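Apoptosis regulator Bcl-2 homolog (Fowlpox virus, PDB 5TZP) inhibits apoptosis of the host cell by sequestering and inactivating several pro-apoptotic Bcl-2 proteins, among them BAX and BAK1. Local coordinates at residues N25-Y30 with G116-A121; D47-A52 with R90-I95; I66-N71 with C98-K103. All blocks are in the same frame, centred on the assembly; numbering follows the deposited sequence.

In the fold
All three interactions tie together the helices of one compact Bcl-2 bundle. Interactions 1 and 2 lie deep, each centred about 7 Å from the chain centre, with their centres about 12 Å apart; Y26 and E29 bridge them, Y26 packing on I95 and L49, and E29 OE1 forming a salt bridge of 2.7 Å with K50 NZ. Interaction 3, centred about 13 Å from the chain centre, joins helices 43-68 and 88-105 again, its centre about 16 Å from that of interaction 2, and touches interaction 1 where I118 packs on C98. The bound BH3 peptide contacts A52, R90, I92 and T93 of interaction 2 and packs on I67 of segment 66-71 in interaction 3.

Interaction 1 of 3, residues N25-Y30 with G116-A121; sequences NYIIEY and GIISEA
The BH2 motif supplies one side of this contact: I118 and S119, near the start of helix 115-136, meet I27 of helix 14-32 inside the Bcl-2 bundle. The methyl CD1 of I27 does all the touching. It comes 3.5 Å from S119 OG and 3.9 Å from I118 CG2, so a single branch tip is set against two successive residues of the other helix. The I27 side chain reaches that far because it is extended beyond CG1 (chi2 176°), which carries CD1 away from its own backbone. The side chains of I27 and I118 cross at about a right angle and meet through methyl groups. Serine suits the adjoining position because it is small: the CA atoms of I27 and S119, the nearest pair of the two segments, are 7.8 Å apart. Its hydroxyl, though buried beside a methyl, is not left without a partner, since S119 OG hydrogen-bonds to the backbone O of D115, one turn earlier. Around this junction, S119 also packs on L20, I23 and Q24 of helix 14-32, and I118 CG2 also packs on C98 of helix 88-105. Y26, one residue before I27, packs on helices 43-68 and 88-105, so helix 14-32 links this contact to them.

Interaction 2 of 3, residues D47-A52 with R90-I95; sequences DVLKAA and RIITII
A52 and I92 form the nearest backbone pairing here, with CA atoms 6.8 Å apart, and the alanine methyl is a small bump set in the fork between two branches of the isoleucine: A52 CB is 3.8 Å from I92 CG2 and 3.9 Å from I92 CD1. Alanine suits the place because its short side chain lets the bulk of I92 come close to helix 43-68; CG2 of I92 even lies 4.0 Å from the carbonyl carbon of A52. One turn earlier, L49 supplies the larger projection. Its CG stands opposite the backbone N (chi1 178°), and CD1 reaches across to I95 CD1 at 3.9 Å, the two side chains crossing at about a right angle. The same L49 CD1 is a looser 4.4 Å from I92 CG1, so the leucine tip fills the hollow between I92 and I95, one turn apart on helix 88-105. The segment axes pass 10.0 Å from each other at a crossing angle of -67°, and the side chains meet through apolar carbons. A52 and I92 also pack on an aromatic side chain of the bound peptide, and R90 pairs with an acidic side chain of that peptide in a salt bridge. This side of the contact forms part of the BH3-binding groove of Bcl-2 proteins, to which BH1 contributes R90 and I92 and helix 43-68 contributes A52.

Interaction 3 of 3, residues I66-N71 with C98-K103; sequences IIISRN and CAYYSK. With EDO (1,2-ethanediol), chain D; EDO (1,2-ethanediol), chain I; EDO (1,2-ethanediol), chain C.
Segment 98-103 is helical throughout, while segment 66-71 begins helical and is extended at R70 (psi 179°); the nearest backbone points are the CA atoms of I68 and Y101, 7.1 Å apart. I66 O accepts hydrogen bonds from the backbone N of S69 and from S69 OG, the latter 2.8 Å long. Serine suits this position because its short hydroxyl can fold back onto the carbonyl three residues earlier.

I68 carries the contact. Its methyl CD1 approaches the Y100 ring at the edge, in the ring plane, 3.8 Å from CD2, and lies 4.0 Å from Y101 CB. The neighbouring CG1 comes to the edge of the Y101 ring, 4.1 Å from CD1. Chi1 of -173° in Y100 and 170° in Y101 swings both rings away from their own backbone N atoms, and the isoleucine meets the rim of each. Tyrosine gives such a site an apolar ring with a polar end: Y100 OH hydrogen-bonds to D65, and Y101 OH shares a hydrogen bond of 2.7 Å with O1 of an ethanediol.

Away from this packing, R70 NH1 donates to O1 of another ethanediol at 2.8 Å, and R70 NH2 donates to O2 of the same molecule. Both diols are probably from the crystallisation liquor. Across the two segments themselves the contacts are between carbon atoms, so this partly buried junction rests on packing, and the tyrosine hydroxyls turn to partners beyond it.

Interaction 1 of 3, residues N25-Y30 with G116-A121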
ATOM      1  N   ASN A  25      -3.543   5.510  -8.429  1.00 10.98           N
ATOM      2  CA  ASN A  25      -4.849   5.158  -9.008  1.00 11.90           C
ATOM      3  C   ASN A  25      -5.632   4.247  -8.071  1.00 10.70           C
ATOM      4  O   ASN A  25      -6.849   4.431  -7.949  1.00 11.05           O
ATOM      5  CB  ASN A  25      -4.682   4.598 -10.410  1.00 11.40           C
ATOM      6  CG  ASN A  25      -4.624   5.703 -11.400  1.00 14.60           C
ATOM      7  OD1 ASN A  25      -5.605   6.369 -11.627  1.00 14.66           O
ATOM      8  ND2 ASN A  25      -3.474   5.883 -12.024  1.00 15.57           N
ATOM      9  N   TYR A  26      -4.999   3.257  -7.415  1.00 10.18           N
ATOM     10  CA  TYR A  26      -5.734   2.406  -6.477  1.00  9.73           C
ATOM     11  C   TYR A  26      -6.304   3.253  -5.341  1.00  9.65           C
ATOM     12  O   TYR A  26      -7.477   3.122  -4.973  1.00  9.98           O
ATOM     13  CB  TYR A  26      -4.881   1.235  -5.967  1.00 10.67           C
ATOM     14  CG  TYR A  26      -5.645   0.480  -4.914  1.00 10.07           C
ATOM     15  CD1 TYR A  26      -6.790  -0.191  -5.237  1.00 12.15           C
ATOM     16  CD2 TYR A  26      -5.326   0.612  -3.610  1.00 12.84           C
ATOM     17  CE1 TYR A  26      -7.597  -0.803  -4.241  1.00 11.73           C
ATOM     18  CE2 TYR A  26      -6.136   0.028  -2.631  1.00 11.00           C
ATOM     19  CZ  TYR A  26      -7.228  -0.628  -2.972  1.00 11.00           C
ATOM     20  OH  TYR A  26      -8.066  -1.167  -2.006  1.00 14.81           O
ATOM     21  N   ILE A  27      -5.496   4.142  -4.758  1.00  8.66           N
ATOM     22  CA  ILE A  27      -5.971   4.930  -3.623  1.00  9.58           C
ATOM     23  C   ILE A  27      -7.118   5.832  -4.076  1.00 10.66           C
ATOM     24  O   ILE A  27      -8.134   5.989  -3.373  1.00 10.45           O
ATOM     25  CB  ILE A  27      -4.817   5.706  -2.989  1.00  9.46           C
ATOM     26  CG1 ILE A  27      -3.890   4.705  -2.299  1.00 11.28           C
ATOM     27  CG2 ILE A  27      -5.344   6.702  -1.959  1.00 12.96           C
ATOM     28  CD1 ILE A  27      -2.635   5.284  -1.695  1.00 14.16           C
ATOM     29  N   ILE A  28      -7.044   6.399  -5.284  1.00 10.78           N
ATOM     30  CA  ILE A  28      -8.173   7.174  -5.832  1.00 10.77           C
ATOM     31  C   ILE A  28      -9.425   6.299  -5.955  1.00 11.28           C
ATOM     32  O   ILE A  28     -10.519   6.736  -5.576  1.00 11.95           O
ATOM     33  CB  ILE A  28      -7.740   7.802  -7.155  1.00 12.37           C
ATOM     34  CG1 ILE A  28      -6.703   8.914  -6.897  1.00 12.20           C
ATOM     35  CG2 ILE A  28      -8.997   8.376  -7.851  1.00 13.01           C
ATOM     36  CD1 ILE A  28      -6.022   9.315  -8.150  1.00 16.44           C
ATOM     37  N   GLU A  29      -9.289   5.098  -6.493  1.00 10.46           N
ATOM     38  CA  GLU A  29     -10.444   4.217  -6.614  1.00 10.71           C
ATOM     39  C   GLU A  29     -11.059   3.910  -5.242  1.00 10.19           C
ATOM     40  O   GLU A  29     -12.290   3.941  -5.052  1.00 11.15           O
ATOM     41  CB  GLU A  29     -10.109   2.946  -7.390  1.00 10.84           C
ATOM     42  CG  GLU A  29     -11.331   1.971  -7.414  1.00 12.96           C
ATOM     43  CD  GLU A  29     -11.288   0.905  -8.419  1.00 13.07           C
ATOM     44  OE1 GLU A  29     -12.213   0.070  -8.360  1.00 14.70           O
ATOM     45  OE2 GLU A  29     -10.466   0.903  -9.366  1.00 14.85           O
ATOM     46  N   TYR A  30     -10.219   3.590  -4.277  1.00 10.73           N
ATOM     47  CA  TYR A  30     -10.689   3.242  -2.939  1.00 10.15           C
ATOM     48  C   TYR A  30     -11.476   4.398  -2.350  1.00 11.90           C
ATOM     49  O   TYR A  30     -12.524   4.201  -1.720  1.00 11.74           O
ATOM     50  CB  TYR A  30      -9.495   2.866  -2.081  1.00 11.23           C
ATOM     51  CG  TYR A  30      -9.937   2.451  -0.720  1.00 10.29           C
ATOM     52  CD1 TYR A  30     -10.413   1.140  -0.465  1.00 11.99           C
ATOM     53  CD2 TYR A  30      -9.940   3.322   0.350  1.00 11.74           C
ATOM     54  CE1 TYR A  30     -10.915   0.831   0.808  1.00 12.85           C
ATOM     55  CE2 TYR A  30     -10.394   2.995   1.564  1.00 12.84           C
ATOM     56  CZ  TYR A  30     -10.923   1.795   1.820  1.00 13.24           C
ATOM     57  OH  TYR A  30     -11.408   1.567   3.112  1.00 14.87           O
ATOM     58  N   GLY A 116      -1.802  12.150  -2.963  1.00 12.88           N
ATOM     59  CA  GLY A 116      -0.485  12.499  -3.472  1.00 14.21           C
ATOM     60  C   GLY A 116       0.656  12.223  -2.517  1.00 12.12           C
ATOM     61  O   GLY A 116       1.562  11.468  -2.835  1.00 12.67           O
ATOM     62  N   ILE A 117       0.603  12.791  -1.304  0.62 11.72           N
ATOM     63  CA  ILE A 117       1.686  12.556  -0.338  0.62 11.33           C
ATOM     64  C   ILE A 117       1.768  11.084   0.048  0.62 11.87           C
ATOM     65  O   ILE A 117       2.856  10.544   0.283  0.62 11.86           O
ATOM     66  CB  ILE A 117       1.604  13.459   0.930  0.62 11.60           C
ATOM     67  CG1 ILE A 117       0.242  13.423   1.665  0.62 10.79           C
ATOM     68  CG2 ILE A 117       2.081  14.897   0.651  0.62 12.98           C
ATOM     69  CD1 ILE A 117       0.237  14.218   3.050  0.62 13.95           C
ATOM     70  N   ILE A 118       0.619  10.431   0.174  1.00  8.79           N
ATOM     71  CA  ILE A 118       0.645   9.010   0.601  1.00 10.27           C
ATOM     72  C   ILE A 118       1.217   8.123  -0.486  1.00  8.77           C
ATOM     73  O   ILE A 118       2.108   7.337  -0.236  1.00 10.35           O
ATOM     74  CB  ILE A 118      -0.753   8.618   1.064  1.00  8.37           C
ATOM     75  CG1 ILE A 118      -1.156   9.305   2.346  1.00 10.48           C
ATOM     76  CG2 ILE A 118      -0.794   7.060   1.231  1.00 10.83           C
ATOM     77  CD1 ILE A 118      -2.634   9.085   2.655  1.00 11.89           C
ATOM     78  N   SER A 119       0.809   8.316  -1.711  1.00  9.12           N
ATOM     79  CA  SER A 119       1.313   7.494  -2.822  1.00 10.96           C
ATOM     80  C   SER A 119       2.797   7.738  -3.076  1.00 10.64           C
ATOM     81  O   SER A 119       3.572   6.819  -3.326  1.00 11.28           O
ATOM     82  CB  SER A 119       0.535   7.669  -4.109  1.00 11.97           C
ATOM     83  OG  SER A 119      -0.825   7.382  -3.872  1.00 13.23           O
ATOM     84  N   GLU A 120       3.219   8.996  -2.983  1.00 11.03           N
ATOM     85  CA  GLU A 120       4.634   9.328  -3.151  1.00 11.38           C
ATOM     86  C   GLU A 120       5.471   8.728  -2.033  1.00 12.90           C
ATOM     87  O   GLU A 120       6.589   8.212  -2.274  1.00 13.35           O
ATOM     88  CB  GLU A 120       4.865  10.850  -3.219  1.00 14.39           C
ATOM     89  CG  GLU A 120       4.302  11.434  -4.551  1.00 15.89           C
ATOM     90  CD  GLU A 120       4.366  12.959  -4.654  1.00 20.72           C
ATOM     91  OE1 GLU A 120       3.847  13.455  -5.663  1.00 31.73           O
ATOM     92  OE2 GLU A 120       4.944  13.594  -3.748  1.00 23.12           O
ATOM     93  N   ALA A 121       4.965   8.755  -0.822  1.00 11.99           N
ATOM     94  CA  ALA A 121       5.718   8.169   0.311  1.00 11.56           C
ATOM     95  C   ALA A 121       5.901   6.661   0.120  1.00 10.73           C
ATOM     96  O   ALA A 121       6.961   6.104   0.373  1.00 11.89           O
ATOM     97  CB  ALA A 121       5.016   8.474   1.619  1.00 12.44           C
TER

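Interaction 2 of 3, residues D47-A52 with R90-I95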
ATOM      1  N   ASP A  47      -5.876  -5.305 -11.026  1.00  9.42           N
ATOM      2  CA  ASP A  47      -7.004  -6.046 -10.462  1.00 11.26           C
ATOM      3  C   ASP A  47      -6.546  -6.984  -9.371  1.00  9.91           C
ATOM      4  O   ASP A  47      -7.254  -7.166  -8.375  1.00 10.08           O
ATOM      5  CB  ASP A  47      -7.730  -6.798 -11.567  1.00 11.63           C
ATOM      6  CG  ASP A  47      -8.760  -5.943 -12.332  1.00 17.50           C
ATOM      7  OD1 ASP A  47      -9.062  -4.837 -11.833  1.00 17.40           O
ATOM      8  OD2 ASP A  47      -9.267  -6.500 -13.370  1.00 21.91           O
ATOM      9  N   VAL A  48      -5.346  -7.555  -9.501  1.00  9.51           N
ATOM     10  CA  VAL A  48      -4.805  -8.374  -8.407  1.00  9.73           C
ATOM     11  C   VAL A  48      -4.559  -7.531  -7.154  1.00  8.40           C
ATOM     12  O   VAL A  48      -4.922  -7.938  -6.038  1.00  9.59           O
ATOM     13  CB  VAL A  48      -3.520  -9.119  -8.846  1.00  9.45           C
ATOM     14  CG1 VAL A  48      -2.926  -9.867  -7.642  1.00 10.76           C
ATOM     15  CG2 VAL A  48      -3.783 -10.105  -9.961  1.00 10.27           C
ATOM     16  N   LEU A  49      -3.910  -6.382  -7.323  1.00  8.20           N
ATOM     17  CA  LEU A  49      -3.678  -5.454  -6.218  1.00  8.69           C
ATOM     18  C   LEU A  49      -4.990  -5.109  -5.526  1.00  8.89           C
ATOM     19  O   LEU A  49      -5.088  -5.138  -4.280  1.00  9.52           O
ATOM     20  CB  LEU A  49      -2.953  -4.215  -6.752  1.00  9.33           C
ATOM     21  CG  LEU A  49      -2.689  -3.131  -5.670  1.00  9.04           C
ATOM     22  CD1 LEU A  49      -1.746  -3.569  -4.590  1.00  9.00           C
ATOM     23  CD2 LEU A  49      -2.176  -1.865  -6.324  1.00 11.20           C
ATOM     24  N   LYS A  50      -5.984  -4.705  -6.295  1.00  8.84           N
ATOM     25  CA  LYS A  50      -7.258  -4.274  -5.739  1.00 10.31           C
ATOM     26  C   LYS A  50      -7.883  -5.382  -4.928  1.00  7.98           C
ATOM     27  O   LYS A  50      -8.383  -5.192  -3.805  1.00 10.81           O
ATOM     28  CB  LYS A  50      -8.147  -3.831  -6.921  1.00 13.43           C
ATOM     29  CG  LYS A  50      -9.544  -3.599  -6.561  1.00 15.12           C
ATOM     30  CD  LYS A  50     -10.349  -2.972  -7.818  1.00 20.18           C
ATOM     31  CE  LYS A  50     -11.829  -3.202  -7.776  1.00 25.11           C
ATOM     32  NZ  LYS A  50     -12.414  -2.592  -8.999  1.00 21.68           N
ATOM     33  N   ALA A  51      -7.931  -6.593  -5.461  1.00  8.50           N
ATOM     34  CA  ALA A  51      -8.539  -7.745  -4.748  1.00 11.26           C
ATOM     35  C   ALA A  51      -7.771  -8.082  -3.465  1.00  9.72           C
ATOM     36  O   ALA A  51      -8.366  -8.359  -2.411  1.00 10.17           O
ATOM     37  CB  ALA A  51      -8.604  -8.962  -5.645  1.00 10.96           C
ATOM     38  N   ALA A  52      -6.442  -7.989  -3.524  1.00  9.28           N
ATOM     39  CA  ALA A  52      -5.601  -8.350  -2.373  1.00  9.09           C
ATOM     40  C   ALA A  52      -5.772  -7.268  -1.294  1.00  9.46           C
ATOM     41  O   ALA A  52      -5.916  -7.608  -0.106  1.00  9.70           O
ATOM     42  CB  ALA A  52      -4.133  -8.451  -2.800  1.00 10.32           C
ATOM     43  N   ARG A  90       3.951  -7.545   2.068  1.00  9.62           N
ATOM     44  CA  ARG A  90       4.271  -6.293   2.740  1.00 10.20           C
ATOM     45  C   ARG A  90       3.789  -5.101   1.914  1.00 11.03           C
ATOM     46  O   ARG A  90       3.236  -4.124   2.448  1.00  9.25           O
ATOM     47  CB  ARG A  90       5.739  -6.179   3.093  1.00 10.43           C
ATOM     48  CG  ARG A  90       6.100  -7.147   4.273  1.00 12.46           C
ATOM     49  CD  ARG A  90       7.533  -7.089   4.582  1.00 14.93           C
ATOM     50  NE  ARG A  90       7.884  -8.024   5.661  1.00 17.30           N
ATOM     51  CZ  ARG A  90       8.760  -7.720   6.610  1.00 18.89           C
ATOM     52  NH1 ARG A  90       9.306  -6.517   6.744  1.00 20.28           N
ATOM     53  NH2 ARG A  90       8.895  -8.635   7.578  1.00 21.62           N
ATOM     54  N   ILE A  91       4.088  -5.124   0.614  1.00  9.87           N
ATOM     55  CA  ILE A  91       3.657  -4.049  -0.306  1.00  8.48           C
ATOM     56  C   ILE A  91       2.153  -3.948  -0.290  1.00  8.36           C
ATOM     57  O   ILE A  91       1.597  -2.847  -0.176  1.00  8.60           O
ATOM     58  CB  ILE A  91       4.228  -4.292  -1.723  1.00 10.58           C
ATOM     59  CG1 ILE A  91       5.726  -4.079  -1.705  1.00 10.24           C
ATOM     60  CG2 ILE A  91       3.559  -3.349  -2.732  1.00 10.30           C
ATOM     61  CD1 ILE A  91       6.400  -4.572  -3.038  1.00 11.99           C
ATOM     62  N   ILE A  92       1.463  -5.060  -0.433  1.00  8.62           N
ATOM     63  CA  ILE A  92       0.000  -5.070  -0.448  1.00  7.52           C
ATOM     64  C   ILE A  92      -0.520  -4.532   0.867  1.00  8.92           C
ATOM     65  O   ILE A  92      -1.461  -3.713   0.889  1.00  8.26           O
ATOM     66  CB  ILE A  92      -0.537  -6.491  -0.676  1.00  8.96           C
ATOM     67  CG1 ILE A  92      -0.259  -6.856  -2.157  1.00 11.11           C
ATOM     68  CG2 ILE A  92      -1.997  -6.621  -0.294  1.00 10.13           C
ATOM     69  CD1 ILE A  92      -0.264  -8.400  -2.402  1.00 10.69           C
ATOM     70  N   THR A  93       0.062  -4.944   1.984  1.00  7.83           N
ATOM     71  CA  THR A  93      -0.437  -4.506   3.275  1.00  7.22           C
ATOM     72  C   THR A  93      -0.221  -3.006   3.468  1.00  8.50           C
ATOM     73  O   THR A  93      -1.106  -2.306   3.971  1.00  8.40           O
ATOM     74  CB  THR A  93       0.208  -5.292   4.415  1.00  8.27           C
ATOM     75  OG1 THR A  93      -0.155  -6.674   4.262  1.00 10.58           O
ATOM     76  CG2 THR A  93      -0.258  -4.859   5.741  1.00 10.34           C
ATOM     77  N   ILE A  94       0.929  -2.475   3.067  1.00  8.46           N
ATOM     78  CA  ILE A  94       1.206  -1.036   3.098  1.00  9.86           C
ATOM     79  C   ILE A  94       0.179  -0.285   2.287  1.00  8.88           C
ATOM     80  O   ILE A  94      -0.381   0.719   2.769  1.00  8.37           O
ATOM     81  CB  ILE A  94       2.668  -0.742   2.567  1.00 11.12           C
ATOM     82  CG1 ILE A  94       3.702  -1.120   3.602  1.00 13.70           C
ATOM     83  CG2 ILE A  94       2.777   0.716   2.085  1.00 16.15           C
ATOM     84  CD1 ILE A  94       5.071  -1.263   2.949  1.00 15.42           C
ATOM     85  N   ILE A  95      -0.095  -0.716   1.053  1.00  8.03           N
ATOM     86  CA  ILE A  95      -1.027  -0.011   0.201  1.00  7.94           C
ATOM     87  C   ILE A  95      -2.419  -0.102   0.768  1.00  9.21           C
ATOM     88  O   ILE A  95      -3.165   0.889   0.796  1.00  8.60           O
ATOM     89  CB  ILE A  95      -0.937  -0.516  -1.256  1.00  7.62           C
ATOM     90  CG1 ILE A  95       0.453  -0.210  -1.835  1.00  8.66           C
ATOM     91  CG2 ILE A  95      -2.032   0.046  -2.110  1.00  8.94           C
ATOM     92  CD1 ILE A  95       0.736  -0.956  -3.164  1.00  9.76           C
TER

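Interaction 3 of 3, residues I66-N71 with C98-K103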
ATOM      1  N   ILE A  66      -7.772   0.708  15.426  1.00 10.89           N
ATOM      2  CA  ILE A  66      -7.028   1.031  16.647  1.00 11.90           C
ATOM      3  C   ILE A  66      -5.715   1.759  16.311  1.00 12.95           C
ATOM      4  O   ILE A  66      -5.399   2.783  16.927  1.00 14.87           O
ATOM      5  CB  ILE A  66      -6.796  -0.223  17.468  1.00 12.49           C
ATOM      6  CG1 ILE A  66      -8.154  -0.774  17.946  1.00 12.57           C
ATOM      7  CG2 ILE A  66      -5.869   0.121  18.650  1.00 14.59           C
ATOM      8  CD1 ILE A  66      -8.034  -2.053  18.745  1.00 15.43           C
ATOM      9  N   ILE A  67      -5.009   1.269  15.305  1.00 12.58           N
ATOM     10  CA  ILE A  67      -3.726   1.882  14.914  1.00 12.24           C
ATOM     11  C   ILE A  67      -3.943   3.351  14.572  1.00 12.31           C
ATOM     12  O   ILE A  67      -3.218   4.251  15.018  1.00 15.05           O
ATOM     13  CB  ILE A  67      -3.126   1.082  13.752  1.00 13.41           C
ATOM     14  CG1 ILE A  67      -2.546  -0.248  14.219  1.00 15.29           C
ATOM     15  CG2 ILE A  67      -2.046   1.956  13.043  1.00 14.88           C
ATOM     16  CD1 ILE A  67      -2.249  -1.217  13.179  1.00 15.24           C
ATOM     17  N   ILE A  68      -4.969   3.629  13.780  1.00 12.63           N
ATOM     18  CA  ILE A  68      -5.160   5.007  13.315  1.00 13.86           C
ATOM     19  C   ILE A  68      -5.688   5.950  14.395  1.00 18.87           C
ATOM     20  O   ILE A  68      -5.673   7.216  14.170  1.00 21.56           O
ATOM     21  CB  ILE A  68      -6.145   4.915  12.103  1.00 13.78           C
ATOM     22  CG1 ILE A  68      -5.422   4.180  10.947  1.00 12.63           C
ATOM     23  CG2 ILE A  68      -6.586   6.293  11.599  1.00 19.16           C
ATOM     24  CD1 ILE A  68      -6.267   3.800   9.778  1.00 12.95           C
ATOM     25  N   SER A  69      -6.202   5.401  15.505  1.00 14.34           N
ATOM     26  CA  SER A  69      -6.693   6.277  16.569  1.00 15.53           C
ATOM     27  C   SER A  69      -5.598   6.980  17.377  1.00 23.14           C
ATOM     28  O   SER A  69      -5.870   7.900  18.180  1.00 19.29           O
ATOM     29  CB  SER A  69      -7.619   5.481  17.452  1.00 17.75           C
ATOM     30  OG  SER A  69      -6.882   4.646  18.322  1.00 16.41           O
ATOM     31  N   ARG A  70      -4.377   6.661  17.099  1.00 19.28           N
ATOM     32  CA  ARG A  70      -3.248   7.222  17.850  1.00 18.91           C
ATOM     33  C   ARG A  70      -2.542   8.325  17.057  1.00 30.58           C
ATOM     34  O   ARG A  70      -2.887   8.674  15.939  1.00 23.73           O
ATOM     35  CB  ARG A  70      -2.338   6.007  18.100  1.00 19.36           C
ATOM     36  CG  ARG A  70      -3.018   4.811  18.769  1.00 22.11           C
ATOM     37  CD  ARG A  70      -2.018   3.974  19.499  1.00 25.53           C
ATOM     38  NE  ARG A  70      -2.536   2.701  20.054  1.00 22.28           N
ATOM     39  CZ  ARG A  70      -2.373   1.491  19.476  1.00 23.46           C
ATOM     40  NH1 ARG A  70      -1.789   1.346  18.276  1.00 23.14           N
ATOM     41  NH2 ARG A  70      -2.812   0.401  20.159  1.00 31.30           N
ATOM     42  N   ASN A  71      -1.515   8.923  17.660  1.00 21.48           N
ATOM     43  CA  ASN A  71      -0.901  10.113  17.034  1.00 19.46           C
ATOM     44  C   ASN A  71       0.180   9.699  16.020  1.00 17.50           C
ATOM     45  O   ASN A  71       1.380   9.700  16.341  1.00 21.86           O
ATOM     46  CB  ASN A  71      -0.331  11.024  18.125  1.00 25.02           C
ATOM     47  CG  ASN A  71       0.147  12.390  17.613  1.00 21.32           C
ATOM     48  OD1 ASN A  71      -0.371  12.908  16.627  1.00 30.09           O
ATOM     49  ND2 ASN A  71       1.080  12.973  18.301  1.00 22.45           N
ATOM     50  N   CYS A  98      -2.683   2.125   3.860  1.00  7.72           N
ATOM     51  CA  CYS A  98      -2.615   3.528   3.496  1.00  8.91           C
ATOM     52  C   CYS A  98      -3.861   3.969   2.752  1.00  8.24           C
ATOM     53  O   CYS A  98      -4.289   5.137   2.944  1.00  9.63           O
ATOM     54  CB  CYS A  98      -1.365   3.835   2.682  1.00 10.30           C
ATOM     55  SG  CYS A  98       0.152   3.879   3.670  1.00 10.25           S
ATOM     56  N   ALA A  99      -4.458   3.132   1.893  1.00  8.37           N
ATOM     57  CA  ALA A  99      -5.749   3.462   1.294  1.00  9.12           C
ATOM     58  C   ALA A  99      -6.811   3.635   2.370  1.00  7.84           C
ATOM     59  O   ALA A  99      -7.575   4.617   2.372  1.00  9.86           O
ATOM     60  CB  ALA A  99      -6.157   2.409   0.274  1.00  8.65           C
ATOM     61  N   TYR A 100      -6.901   2.665   3.281  1.00  8.34           N
ATOM     62  CA  TYR A 100      -7.868   2.714   4.359  1.00  7.79           C
ATOM     63  C   TYR A 100      -7.698   3.996   5.177  1.00  9.15           C
ATOM     64  O   TYR A 100      -8.677   4.711   5.488  1.00  9.89           O
ATOM     65  CB  TYR A 100      -7.658   1.460   5.218  1.00  8.50           C
ATOM     66  CG  TYR A 100      -8.682   1.239   6.286  1.00  8.53           C
ATOM     67  CD1 TYR A 100      -9.934   0.681   6.000  1.00 10.77           C
ATOM     68  CD2 TYR A 100      -8.506   1.699   7.586  1.00 10.10           C
ATOM     69  CE1 TYR A 100     -10.902   0.538   6.927  1.00 11.21           C
ATOM     70  CE2 TYR A 100      -9.489   1.547   8.564  1.00 10.75           C
ATOM     71  CZ  TYR A 100     -10.678   0.954   8.211  1.00  9.88           C
ATOM     72  OH  TYR A 100     -11.670   0.828   9.162  1.00 12.38           O
ATOM     73  N   TYR A 101      -6.445   4.309   5.520  1.00  8.60           N
ATOM     74  CA  TYR A 101      -6.071   5.500   6.263  1.00  8.90           C
ATOM     75  C   TYR A 101      -6.502   6.757   5.518  1.00  8.43           C
ATOM     76  O   TYR A 101      -7.092   7.676   6.129  1.00  9.99           O
ATOM     77  CB  TYR A 101      -4.543   5.437   6.514  1.00  9.71           C
ATOM     78  CG  TYR A 101      -3.927   6.699   7.055  1.00  9.38           C
ATOM     79  CD1 TYR A 101      -4.050   7.049   8.373  1.00 10.72           C
ATOM     80  CD2 TYR A 101      -3.260   7.570   6.250  1.00 12.35           C
ATOM     81  CE1 TYR A 101      -3.479   8.200   8.864  1.00 11.17           C
ATOM     82  CE2 TYR A 101      -2.697   8.731   6.730  1.00 10.97           C
ATOM     83  CZ  TYR A 101      -2.823   9.007   8.048  1.00 10.20           C
ATOM     84  OH  TYR A 101      -2.265  10.184   8.545  1.00 11.86           O
ATOM     85  N   SER A 102      -6.154   6.832   4.236  1.00  8.84           N
ATOM     86  CA  SER A 102      -6.472   8.027   3.424  0.50  7.81           C
ATOM     87  C   SER A 102      -7.944   8.381   3.510  1.00 10.09           C
ATOM     88  O   SER A 102      -8.318   9.562   3.670  1.00  9.85           O
ATOM     89  CB  SER A 102      -6.090   7.731   1.976  0.50 12.45           C
ATOM     90  OG  SER A 102      -6.442   8.729   1.006  0.50 15.69           O
ATOM     91  N   LYS A 103      -8.818   7.381   3.426  1.00  9.88           N
ATOM     92  CA  LYS A 103     -10.244   7.652   3.478  0.50 10.58           C
ATOM     93  C   LYS A 103     -10.647   8.111   4.871  1.00 12.91           C
ATOM     94  O   LYS A 103     -11.512   8.972   5.026  1.00 14.15           O
ATOM     95  CB  LYS A 103     -11.003   6.417   3.012  0.50 12.59           C
ATOM     96  CG  LYS A 103     -12.486   6.647   2.897  0.50 17.92           C
ATOM     97  CD  LYS A 103     -13.175   5.416   2.322  0.50 17.44           C
ATOM     98  CE  LYS A 103     -14.722   5.615   2.248  0.50 24.71           C
ATOM     99  NZ  LYS A 103     -15.166   6.679   1.293  0.50 26.47           N
TER
HETATM  100  C1  EDO D 202      -3.060  -2.141  17.117  1.00 17.90           C
HETATM  101  O1  EDO D 202      -1.836  -1.391  17.504  1.00 14.82           O
HETATM  102  C2  EDO D 202      -3.806  -2.846  18.239  1.00 19.55           C
HETATM  103  O2  EDO D 202      -3.587  -2.154  19.552  1.00 22.62           O
HETATM  104  C1  EDO I 207      -2.022   9.332  21.292  1.00 33.02           C
HETATM  105  O1  EDO I 207      -3.250   8.786  20.868  1.00 51.39           O
HETATM  106  C2  EDO I 207      -1.077   8.215  21.264  1.00 15.05           C
HETATM  107  O2  EDO I 207      -0.219   8.159  20.093  1.00 26.71           O
HETATM  108  C1  EDO C 201       1.013  11.854   8.663  1.00 18.04           C
HETATM  109  O1  EDO C 201       0.367  10.642   9.005  1.00 15.89           O
HETATM  110  C2  EDO C 201       0.754  12.972   9.599  1.00 18.39           C
HETATM  111  O2  EDO C 201       1.540  12.561  10.768  1.00 20.18           O